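Local coordinates for protein carboxylic ester hydrolase (PDB 7K4O) that probably hydrolyses the ester bonds of tannins as a secreted serine esterase of the tannase family, releasing gallic acid, at residues Gly188-Trp193 / Phe213-Gln218; Gly96-Asn101 / Ala358-Lys363; Phe150-His155 / Gln197-Glu202. One frame throughout, in Å; residues are numbered along the deposited sequence.

Contact 1: Gly188-Trp193 / Phe213-Gln218. With GDE (3,4,5-trihydroxybenzoic acid), chain J.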
loop_
_atom_site.group_PDB
_atom_site.type_symbol
_atom_site.label_atom_id
_atom_site.label_comp_id
_atom_site.label_asym_id
_atom_site.label_seq_id
_atom_site.Cartn_x
_atom_site.Cartn_y
_atom_site.Cartn_z
ATOM N N GLY A 188 -1.771 3.450 3.249
ATOM C CA GLY A 188 -1.052 3.097 4.492
ATOM C C GLY A 188 0.386 2.711 4.254
ATOM O O GLY A 188 1.271 2.972 5.140
ATOM N N GLY A 189 0.696 2.070 3.136
ATOM C CA GLY A 189 2.097 1.713 2.834
ATOM C C GLY A 189 2.914 2.980 2.546
ATOM O O GLY A 189 4.067 3.086 2.956
ATOM N N ARG A 190 2.309 3.924 1.815
ATOM C CA ARG A 190 2.970 5.209 1.547
ATOM C C ARG A 190 3.268 5.883 2.896
ATOM O O ARG A 190 4.360 6.450 3.111
ATOM C CB ARG A 190 2.106 6.157 0.708
ATOM C CG ARG A 190 2.878 7.412 0.290
ATOM C CD ARG A 190 1.922 8.502 -0.175
ATOM N NE ARG A 190 1.042 9.004 0.868
ATOM C CZ ARG A 190 1.402 9.834 1.841
ATOM N NH1 ARG A 190 2.644 10.316 1.918
ATOM N NH2 ARG A 190 0.544 10.202 2.753
ATOM N N GLU A 191 2.317 5.863 3.806
ATOM C CA GLU A 191 2.488 6.507 5.118
ATOM C C GLU A 191 3.651 5.875 5.872
ATOM O O GLU A 191 4.427 6.617 6.480
ATOM C CB GLU A 191 1.213 6.467 5.923
ATOM C CG GLU A 191 0.103 7.337 5.346
ATOM C CD GLU A 191 -1.299 6.991 5.789
ATOM O OE1 GLU A 191 -1.466 6.285 6.791
ATOM O OE2 GLU A 191 -2.270 7.484 5.136
ATOM N N GLY A 192 3.817 4.554 5.784
ATOM C CA GLY A 192 5.007 3.927 6.386
ATOM C C GLY A 192 6.285 4.498 5.797
ATOM O O GLY A 192 7.179 4.920 6.527
ATOM N N TRP A 193 6.378 4.553 4.473
ATOM C CA TRP A 193 7.602 5.092 3.814
ATOM C C TRP A 193 7.798 6.570 4.153
ATOM O O TRP A 193 8.949 7.013 4.221
ATOM C CB TRP A 193 7.583 4.870 2.300
ATOM C CG TRP A 193 7.959 3.486 1.898
ATOM C CD1 TRP A 193 7.173 2.594 1.245
ATOM C CD2 TRP A 193 9.184 2.794 2.204
ATOM N NE1 TRP A 193 7.852 1.429 1.034
ATOM C CE2 TRP A 193 9.089 1.518 1.620
ATOM C CE3 TRP A 193 10.392 3.154 2.824
ATOM C CZ2 TRP A 193 10.126 0.594 1.694
ATOM C CZ3 TRP A 193 11.416 2.235 2.888
ATOM C CH2 TRP A 193 11.273 0.959 2.348
ATOM N N PHE A 213 3.143 5.186 -3.090
ATOM C CA PHE A 213 4.215 6.199 -3.236
ATOM C C PHE A 213 4.413 6.507 -4.742
ATOM O O PHE A 213 3.619 6.084 -5.605
ATOM C CB PHE A 213 5.451 5.775 -2.469
ATOM C CG PHE A 213 6.112 4.485 -2.867
ATOM C CD1 PHE A 213 5.805 3.819 -4.029
ATOM C CD2 PHE A 213 7.100 3.960 -2.026
ATOM C CE1 PHE A 213 6.511 2.671 -4.377
ATOM C CE2 PHE A 213 7.762 2.789 -2.353
ATOM C CZ PHE A 213 7.514 2.194 -3.557
ATOM N N ARG A 214 5.442 7.279 -5.036
ATOM C CA ARG A 214 5.699 7.823 -6.390
ATOM C C ARG A 214 4.430 8.542 -6.846
ATOM O O ARG A 214 3.992 8.368 -7.997
ATOM C CB ARG A 214 6.169 6.720 -7.343
ATOM C CG ARG A 214 6.972 7.249 -8.513
ATOM C CD ARG A 214 7.576 6.147 -9.357
ATOM N NE ARG A 214 8.602 5.421 -8.580
ATOM C CZ ARG A 214 8.500 4.183 -8.084
ATOM N NH1 ARG A 214 7.428 3.451 -8.281
ATOM N NH2 ARG A 214 9.477 3.748 -7.325
ATOM N N TRP A 215 3.903 9.413 -5.991
ATOM C CA TRP A 215 2.560 10.001 -6.057
ATOM C C TRP A 215 2.183 10.491 -7.476
ATOM O O TRP A 215 1.117 10.079 -7.964
ATOM C CB TRP A 215 2.444 11.142 -5.048
ATOM C CG TRP A 215 1.031 11.625 -4.938
ATOM C CD1 TRP A 215 0.419 12.642 -5.612
ATOM C CD2 TRP A 215 0.071 11.151 -3.985
ATOM N NE1 TRP A 215 -0.874 12.748 -5.205
ATOM C CE2 TRP A 215 -1.132 11.866 -4.198
ATOM C CE3 TRP A 215 0.086 10.143 -3.002
ATOM C CZ2 TRP A 215 -2.292 11.583 -3.483
ATOM C CZ3 TRP A 215 -1.051 9.887 -2.283
ATOM C CH2 TRP A 215 -2.227 10.594 -2.517
ATOM N N SER A 216 3.006 11.345 -8.083
ATOM C CA SER A 216 2.583 12.003 -9.344
ATOM C C SER A 216 2.421 10.940 -10.436
ATOM O O SER A 216 1.643 11.197 -11.381
ATOM C CB SER A 216 3.558 13.135 -9.723
ATOM O OG SER A 216 4.836 12.632 -10.076
ATOM N N PHE A 217 3.194 9.865 -10.411
ATOM C CA PHE A 217 3.143 8.823 -11.462
ATOM C C PHE A 217 2.007 7.879 -11.121
ATOM O O PHE A 217 1.189 7.549 -11.971
ATOM C CB PHE A 217 4.488 8.118 -11.564
ATOM C CG PHE A 217 5.586 8.919 -12.217
ATOM C CD1 PHE A 217 6.139 10.031 -11.599
ATOM C CD2 PHE A 217 6.017 8.613 -13.498
ATOM C CE1 PHE A 217 7.081 10.810 -12.236
ATOM C CE2 PHE A 217 7.002 9.358 -14.109
ATOM C CZ PHE A 217 7.527 10.453 -13.486
ATOM N N GLN A 218 1.908 7.455 -9.854
ATOM C CA GLN A 218 0.923 6.447 -9.432
ATOM C C GLN A 218 -0.484 7.006 -9.622
ATOM O O GLN A 218 -1.379 6.280 -10.078
ATOM C CB GLN A 218 1.158 6.091 -7.958
ATOM C CG GLN A 218 -0.022 5.363 -7.317
ATOM C CD GLN A 218 -0.502 4.135 -8.075
ATOM O OE1 GLN A 218 0.275 3.504 -8.786
ATOM N NE2 GLN A 218 -1.754 3.784 -7.823
HETATM O OAA GDE J . -5.110 3.155 -0.369
HETATM O OAB GDE J . -6.171 1.756 -1.716
HETATM O OAC GDE J . -3.546 6.838 -3.601
HETATM O OAD GDE J . -4.329 2.991 -6.324
HETATM O OAE GDE J . -3.518 5.528 -6.090
HETATM C CAF GDE J . -4.479 4.810 -2.562
HETATM C CAG GDE J . -4.881 2.843 -3.951
HETATM C CAH GDE J . -5.440 2.764 -1.529
HETATM C CAI GDE J . -4.006 5.504 -3.686
HETATM C CAJ GDE J . -4.438 3.556 -5.095
HETATM C CAK GDE J . -4.952 3.520 -2.744
HETATM C CAL GDE J . -3.991 4.841 -4.943
#
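Arg-190 and Trp-193, one helical turn apart on helix 187-196, face Phe-213, in the loop before helix 215-221, and Trp-215, its first residue. The fold is that of the alpha/beta-hydrolases, and helix 187-196 follows a probable nucleophile elbow at Ser-186, whose GxSxG pattern ends at Gly-188. Arg-190 can be followed atom by atom. Its CB lies beside Phe-213 N. CG, swung away from the backbone N (chi1 -173°), passes the Phe-213 backbone, 4.0 Å from CA of Phe-213. CD then comes to the edge of the Trp-215 indole near the ring plane, with Arg-190 CD 3.7 Å from Trp-215 CE3. At chi3 the chain bends; NE still reaches Trp-215 CZ3 at 3.9 Å, while the guanidinium stands almost perpendicular to the indole, with 86° between the planes, and does not stack. The polar end is held elsewhere: a salt bridge joins NH2 to Glu-187 OE1, NH2 also bonds Phe-150 O, and NH1 bonds Ala-151 O. With this many partners its rotation is fixed, and CD and NE run past the edge of the tryptophan while the nitrogens are bonded elsewhere.

Trp-193 meets the Phe-213 ring obliquely, neither stacked nor edge-to-face. Its CD1 lies 3.5 Å from Phe-213 CD2, and the five-membered ring and the phenyl ring, tilted by 31°, have centroids 5.1 Å apart. All four touching residues are buried.

Beyond the packing, the first turn of helix 215-221 reaches the gallate pocket. The backbone O of Arg-214, the N-cap residue, accepts from Phe-217 N and Gln-218 N, which reach it from opposite faces of its plane. Gln-218 then sends NE2 almost straight to the gallate 4-hydroxyl, OAE, at 3.0 Å.

Contact 2: Gly96-Asn101 / Ala358-Lys363. With NAG (2-acetamido-2-deoxy-beta-D-glucopyranose), chain E; GDE (3,4,5-trihydroxybenzoic acid), chain J.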
loop_
_atom_site.group_PDB
_atom_site.type_symbol
_atom_site.label_atom_id
_atom_site.label_comp_id
_atom_site.label_asym_id
_atom_site.label_seq_id
_atom_site.Cartn_x
_atom_site.Cartn_y
_atom_site.Cartn_z
ATOM N N GLY A 96 -5.839 4.396 3.972
ATOM C CA GLY A 96 -6.346 3.741 2.750
ATOM C C GLY A 96 -7.159 4.775 1.980
ATOM O O GLY A 96 -7.906 5.546 2.626
ATOM N N GLY A 97 -6.948 4.835 0.668
ATOM C CA GLY A 97 -7.593 5.891 -0.134
ATOM C C GLY A 97 -7.050 7.234 0.319
ATOM O O GLY A 97 -5.814 7.381 0.407
ATOM N N TYR A 98 -7.924 8.194 0.593
ATOM C CA TYR A 98 -7.499 9.491 1.161
ATOM C C TYR A 98 -7.699 9.518 2.667
ATOM O O TYR A 98 -7.592 10.587 3.241
ATOM C CB TYR A 98 -8.211 10.648 0.443
ATOM C CG TYR A 98 -7.587 11.012 -0.881
ATOM C CD1 TYR A 98 -7.905 10.315 -2.046
ATOM C CD2 TYR A 98 -6.600 11.981 -0.957
ATOM C CE1 TYR A 98 -7.296 10.603 -3.266
ATOM C CE2 TYR A 98 -5.989 12.284 -2.168
ATOM C CZ TYR A 98 -6.347 11.616 -3.328
ATOM O OH TYR A 98 -5.700 11.908 -4.510
ATOM N N ALA A 99 -7.948 8.376 3.297
ATOM C CA ALA A 99 -8.027 8.245 4.766
ATOM C C ALA A 99 -6.631 7.980 5.320
ATOM O O ALA A 99 -5.825 7.344 4.654
ATOM C CB ALA A 99 -8.955 7.119 5.200
ATOM N N ILE A 100 -6.390 8.517 6.501
ATOM C CA ILE A 100 -5.073 8.379 7.183
ATOM C C ILE A 100 -5.204 7.341 8.313
ATOM O O ILE A 100 -4.151 6.998 8.933
ATOM C CB ILE A 100 -4.605 9.731 7.712
ATOM C CG1 ILE A 100 -3.110 9.692 8.027
ATOM C CG2 ILE A 100 -5.451 10.228 8.882
ATOM C CD1 ILE A 100 -2.524 11.061 8.292
ATOM N N ASN A 101 -6.392 6.809 8.537
ATOM C CA ASN A 101 -6.585 5.694 9.509
ATOM C C ASN A 101 -7.481 4.636 8.861
ATOM O O ASN A 101 -8.129 4.904 7.804
ATOM C CB ASN A 101 -7.182 6.191 10.809
ATOM C CG ASN A 101 -8.616 6.674 10.624
ATOM O OD1 ASN A 101 -9.534 5.849 10.545
ATOM N ND2 ASN A 101 -8.782 7.997 10.576
ATOM N N ALA A 358 -8.337 16.703 -10.128
ATOM C CA ALA A 358 -9.312 17.697 -9.634
ATOM C C ALA A 358 -8.838 18.314 -8.310
ATOM O O ALA A 358 -9.003 19.530 -8.098
ATOM C CB ALA A 358 -10.681 17.088 -9.504
ATOM N N LEU A 359 -8.330 17.497 -7.368
ATOM C CA LEU A 359 -8.060 17.937 -5.985
ATOM C C LEU A 359 -6.681 18.610 -5.868
ATOM O O LEU A 359 -6.579 19.598 -5.158
ATOM C CB LEU A 359 -8.094 16.727 -5.052
ATOM C CG LEU A 359 -8.009 17.065 -3.570
ATOM C CD1 LEU A 359 -9.248 17.792 -3.088
ATOM C CD2 LEU A 359 -7.725 15.778 -2.808
ATOM N N LEU A 360 -5.640 18.015 -6.432
ATOM C CA LEU A 360 -4.267 18.414 -6.118
ATOM C C LEU A 360 -3.574 19.094 -7.306
ATOM O O LEU A 360 -2.519 19.655 -7.111
ATOM C CB LEU A 360 -3.500 17.201 -5.613
ATOM C CG LEU A 360 -3.887 16.764 -4.199
ATOM C CD1 LEU A 360 -3.394 15.347 -3.979
ATOM C CD2 LEU A 360 -3.296 17.715 -3.181
ATOM N N VAL A 361 -4.144 19.043 -8.497
ATOM C CA VAL A 361 -3.609 19.791 -9.654
ATOM C C VAL A 361 -4.493 21.019 -9.878
ATOM O O VAL A 361 -4.010 22.157 -9.701
ATOM C CB VAL A 361 -3.491 18.891 -10.886
ATOM C CG1 VAL A 361 -2.985 19.723 -12.073
ATOM C CG2 VAL A 361 -2.575 17.696 -10.625
ATOM N N ASP A 362 -5.770 20.816 -10.148
ATOM C CA ASP A 362 -6.735 21.927 -10.397
ATOM C C ASP A 362 -7.180 22.576 -9.094
ATOM O O ASP A 362 -7.634 23.759 -9.077
ATOM C CB ASP A 362 -7.937 21.403 -11.167
ATOM C CG ASP A 362 -7.613 20.900 -12.576
ATOM O OD1 ASP A 362 -6.508 21.133 -13.077
ATOM O OD2 ASP A 362 -8.488 20.210 -13.136
ATOM N N LYS A 363 -7.156 21.823 -7.991
ATOM C CA LYS A 363 -7.513 22.324 -6.649
ATOM C C LYS A 363 -8.947 22.863 -6.619
ATOM O O LYS A 363 -9.236 23.833 -5.902
ATOM C CB LYS A 363 -6.476 23.331 -6.171
ATOM C CG LYS A 363 -5.056 22.770 -6.120
ATOM C CD LYS A 363 -4.015 23.839 -5.880
ATOM C CE LYS A 363 -2.571 23.384 -5.820
ATOM N NZ LYS A 363 -2.039 22.797 -7.085
HETATM C C1 NAG E . -11.000 23.740 -12.155
HETATM C C2 NAG E . -11.989 24.487 -13.112
HETATM C C3 NAG E . -11.615 24.272 -14.544
HETATM C C4 NAG E . -10.163 24.775 -14.728
HETATM C C5 NAG E . -9.257 24.049 -13.743
HETATM C C6 NAG E . -7.861 24.663 -13.787
HETATM C C7 NAG E . -14.235 24.681 -12.123
HETATM C C8 NAG E . -15.543 23.980 -11.947
HETATM N N2 NAG E . -13.332 24.014 -12.816
HETATM O O3 NAG E . -12.582 25.087 -15.205
HETATM O O4 NAG E . -9.640 24.386 -16.007
HETATM O O5 NAG E . -9.731 24.221 -12.450
HETATM O O6 NAG E . -7.766 25.872 -12.994
HETATM O O7 NAG E . -14.058 25.795 -11.709
HETATM O OAA GDE J . -5.110 3.155 -0.369
HETATM O OAB GDE J . -6.171 1.756 -1.716
HETATM O OAC GDE J . -3.546 6.838 -3.601
HETATM O OAD GDE J . -4.329 2.991 -6.324
HETATM O OAE GDE J . -3.518 5.528 -6.090
HETATM C CAF GDE J . -4.479 4.810 -2.562
HETATM C CAG GDE J . -4.881 2.843 -3.951
HETATM C CAH GDE J . -5.440 2.764 -1.529
HETATM C CAI GDE J . -4.006 5.504 -3.686
HETATM C CAJ GDE J . -4.438 3.556 -5.095
HETATM C CAK GDE J . -4.952 3.520 -2.744
HETATM C CAL GDE J . -3.991 4.841 -4.943
#
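Tyr-98 leaves its turn with CG beside the backbone N and opposite the carbonyl carbon (chi1 -80°), which carries the phenol toward Leu-359 and Leu-360. Leu-359 takes a different rotamer, CG opposite its backbone N (chi1 -172°), and brings its CD2 branch obliquely to the ring, the two side chains sliding past each other in opposite directions; Leu-360, with CG next to the backbone N, brings CD1 in from the far end. The two branches meet different parts of the tyrosine. Leu-359 CD2 lies 4.0 Å from Tyr-98 CE2, whereas Leu-360 CD1 sits at the ring edge near its plane, 4.2 Å from Tyr-98 OH. No hydrogen bond crosses, and the buried surface is small: the tyrosine spans the distance between backbones whose nearest CA atoms, those of Tyr-98 and Leu-359, are 11.1 Å apart.

Behind the ring, Gly-96 to Ala-99 form a type II' beta turn closed by Ala-99 N to Gly-96 O at 2.9 Å. Gly-97, at its second position, has positive phi, and its N-H points almost straight at the gallate carboxylate, reaching OAA at 2.7 Å. Glu-187 N also bonds the ligand. Two backbone amides, one from this loop and one next to Ser-186, are consistent with the oxyanion hole of alpha/beta-hydrolases.

Across the contact, helix 351-361 runs out into Lys-363, whose chain folds back so that NZ bonds Leu-360 O at 3.2 Å, from above the carbonyl plane. Glu-389 gives the same ammonium group a salt bridge. Asp-362 CB lies 3.6 Å from O5 of the N-acetylglucosamine.

The turn follows strand 89-93 of the central sheet; Tyr-98 reaches helix 351-361 and touches Phe-150 of helix 144-169 on the way, and Ile-100 packs on Ala-154 and His-155 of that same helix.

Contact 3: Phe150-His155 / Gln197-Glu202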
loop_
_atom_site.group_PDB
_atom_site.type_symbol
_atom_site.label_atom_id
_atom_site.label_comp_id
_atom_site.label_asym_id
_atom_site.label_seq_id
_atom_site.Cartn_x
_atom_site.Cartn_y
_atom_site.Cartn_z
ATOM N N PHE A 150 -1.232 15.013 6.127
ATOM C CA PHE A 150 -1.447 13.769 5.366
ATOM C C PHE A 150 -0.120 13.214 4.869
ATOM O O PHE A 150 0.131 11.996 4.948
ATOM C CB PHE A 150 -2.400 14.039 4.201
ATOM C CG PHE A 150 -2.843 12.846 3.397
ATOM C CD1 PHE A 150 -3.435 11.745 3.998
ATOM C CD2 PHE A 150 -2.710 12.832 2.024
ATOM C CE1 PHE A 150 -3.885 10.677 3.241
ATOM C CE2 PHE A 150 -3.118 11.736 1.264
ATOM C CZ PHE A 150 -3.751 10.697 1.866
ATOM N N ALA A 151 0.751 14.075 4.335
ATOM C CA ALA A 151 2.033 13.681 3.732
ATOM C C ALA A 151 2.887 12.926 4.749
ATOM O O ALA A 151 3.383 11.865 4.368
ATOM C CB ALA A 151 2.781 14.867 3.176
ATOM N N TYR A 152 3.141 13.534 5.903
ATOM C CA TYR A 152 4.087 12.930 6.871
ATOM C C TYR A 152 3.954 13.480 8.277
ATOM O O TYR A 152 4.474 12.825 9.202
ATOM C CB TYR A 152 5.532 13.094 6.383
ATOM C CG TYR A 152 6.074 14.499 6.386
ATOM C CD1 TYR A 152 6.622 15.054 7.527
ATOM C CD2 TYR A 152 6.047 15.293 5.223
ATOM C CE1 TYR A 152 7.146 16.345 7.520
ATOM C CE2 TYR A 152 6.584 16.569 5.199
ATOM C CZ TYR A 152 7.133 17.094 6.346
ATOM O OH TYR A 152 7.654 18.376 6.343
ATOM N N LYS A 153 3.340 14.620 8.500
ATOM C CA LYS A 153 3.494 15.243 9.829
ATOM C C LYS A 153 2.609 14.522 10.844
ATOM O O LYS A 153 3.002 14.425 12.047
ATOM C CB LYS A 153 3.190 16.747 9.769
ATOM C CG LYS A 153 3.501 17.501 11.034
ATOM C CD LYS A 153 3.600 19.042 10.810
ATOM C CE LYS A 153 2.268 19.652 10.405
ATOM N NZ LYS A 153 2.329 21.134 10.426
ATOM N N ALA A 154 1.408 14.111 10.486
ATOM C CA ALA A 154 0.466 13.471 11.435
ATOM C C ALA A 154 1.076 12.169 12.000
ATOM O O ALA A 154 0.954 11.902 13.226
ATOM C CB ALA A 154 -0.862 13.152 10.758
ATOM N N HIS A 155 1.739 11.398 11.169
ATOM C CA HIS A 155 2.329 10.123 11.662
ATOM C C HIS A 155 3.538 10.374 12.567
ATOM O O HIS A 155 3.726 9.649 13.572
ATOM C CB HIS A 155 2.685 9.206 10.517
ATOM C CG HIS A 155 1.562 8.328 10.131
ATOM N ND1 HIS A 155 1.086 7.320 10.998
ATOM C CD2 HIS A 155 0.758 8.348 9.047
ATOM C CE1 HIS A 155 0.043 6.758 10.419
ATOM N NE2 HIS A 155 -0.168 7.338 9.213
ATOM N N GLN A 197 11.615 7.444 5.461
ATOM C CA GLN A 197 12.410 8.368 4.625
ATOM C C GLN A 197 12.909 9.609 5.362
ATOM O O GLN A 197 13.797 10.245 4.827
ATOM C CB GLN A 197 11.585 8.738 3.387
ATOM C CG GLN A 197 11.508 7.614 2.396
ATOM C CD GLN A 197 10.540 7.814 1.259
ATOM O OE1 GLN A 197 10.036 8.921 1.015
ATOM N NE2 GLN A 197 10.189 6.723 0.596
ATOM N N ARG A 198 12.354 9.964 6.520
ATOM C CA ARG A 198 12.639 11.207 7.226
ATOM C C ARG A 198 13.174 11.012 8.644
ATOM O O ARG A 198 13.948 11.882 9.058
ATOM C CB ARG A 198 11.358 12.041 7.297
ATOM C CG ARG A 198 10.908 12.584 5.941
ATOM C CD ARG A 198 9.618 13.360 6.007
ATOM N NE ARG A 198 9.206 13.941 4.743
ATOM C CZ ARG A 198 8.515 13.305 3.790
ATOM N NH1 ARG A 198 8.195 12.032 3.898
ATOM N NH2 ARG A 198 8.168 13.958 2.684
ATOM N N PHE A 199 12.738 9.991 9.360
ATOM C CA PHE A 199 12.921 9.912 10.838
ATOM C C PHE A 199 13.521 8.550 11.177
ATOM O O PHE A 199 12.770 7.531 11.259
ATOM C CB PHE A 199 11.617 10.179 11.562
ATOM C CG PHE A 199 10.893 11.429 11.139
ATOM C CD1 PHE A 199 11.461 12.674 11.349
ATOM C CD2 PHE A 199 9.683 11.352 10.477
ATOM C CE1 PHE A 199 10.822 13.820 10.898
ATOM C CE2 PHE A 199 9.035 12.479 10.041
ATOM C CZ PHE A 199 9.615 13.723 10.246
ATOM N N GLY A 200 14.815 8.534 11.344
ATOM C CA GLY A 200 15.568 7.266 11.411
ATOM C C GLY A 200 15.220 6.409 12.607
ATOM O O GLY A 200 15.267 5.168 12.478
ATOM N N ASP A 201 14.876 7.009 13.731
ATOM C CA ASP A 201 14.614 6.174 14.931
ATOM C C ASP A 201 13.159 6.244 15.392
ATOM O O ASP A 201 12.901 5.786 16.516
ATOM C CB ASP A 201 15.558 6.544 16.061
ATOM C CG ASP A 201 15.586 8.021 16.316
ATOM O OD1 ASP A 201 14.500 8.644 16.308
ATOM O OD2 ASP A 201 16.716 8.563 16.389
ATOM N N GLU A 202 12.214 6.633 14.549
ATOM C CA GLU A 202 10.796 6.609 14.935
ATOM C C GLU A 202 10.356 5.147 15.154
ATOM O O GLU A 202 9.665 4.867 16.145
ATOM C CB GLU A 202 9.992 7.295 13.835
ATOM C CG GLU A 202 8.502 7.275 14.060
ATOM C CD GLU A 202 7.708 8.129 13.066
ATOM O OE1 GLU A 202 8.297 9.064 12.564
ATOM O OE2 GLU A 202 6.522 7.895 12.924
HETATM O O HOH W 1 6.011 11.444 2.201
#
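Arg-198 lays its guanidinium flat on one face of the Tyr-152 ring, and this is the tight part of the contact. The planes are 12° apart and the centres 4.1 Å, a parallel cation-pi stack offset toward the rim, with Arg-198 NE 3.5 Å from Tyr-152 CD2. The methylene before it joins in: Arg-198 CD stands 3.9 Å from the ring centroid, close to its normal, as a CH-pi contact. The arginine is extended from CG to NE and crosses the tyrosine at about a right angle, so its flat end sweeps from CB of Tyr-152 to the CD2-CE2 side. Tyr-152 presents that face because its CG sits between the backbone N and the carbonyl carbon (chi1 69°). Outside bonds pin the guanidinium in place, NH1 to Ser-194 O and NH2 to Ser-392 O.

The contact joins helix 144-169, which flanks the central sheet of the alpha/beta-hydrolase fold and has a wider pi-type turn at 150-153, to the link between helix 187-196, after the probable nucleophile elbow, and the next parallel strand, 205-209. Tyr-152 O takes a bond from Gln-195 NE2 on helix 187-196.

The rest is looser. Phe-199 only approaches, turning the edge of its ring to Tyr-152, with CZ 4.3 Å from Tyr-152 CD1; CB of Arg-198 covers one of its faces, and Arg-156 makes a cation-pi contact with it. Phe-199 to Glu-202 form a type I beta turn whose closing bond is weak. Glu-202 OE2 stands 3.4 Å from His-155 O, two acceptors that do not bond; OE2 is hydrogen-bonded to Ser-159 OG. Toward Ala-151 a water takes over, accepting from Arg-198 NH1 at 2.8 Å and making at most a weak, doubtful bond to Ala-151 O at 3.4 Å.

In the fold
Contacts 1 and 2 meet on the gallate from two directions, Gln-218 at the phenol end and Gly-97 at the carboxylate; the centres of the two contacts lie about 12 Å apart. The Trp-215 ring joins them directly, its CZ2 lying 3.6 Å from Tyr-98 OH and its NE1 3.8 Å from Leu-360 CD1. Contact 3, its centre about 13 Å from that of contact 1, stands back from the pocket: the His-155 side chain is about 12 Å from the ligand. It is tied to helix 187-196 by a probable hydrogen bond of 2.9 Å between Glu-191 OE1 and His-155 NE2. Contacts 2 and 3 pack where Tyr-98 O lies 3.7 Å from Phe-150 CE1.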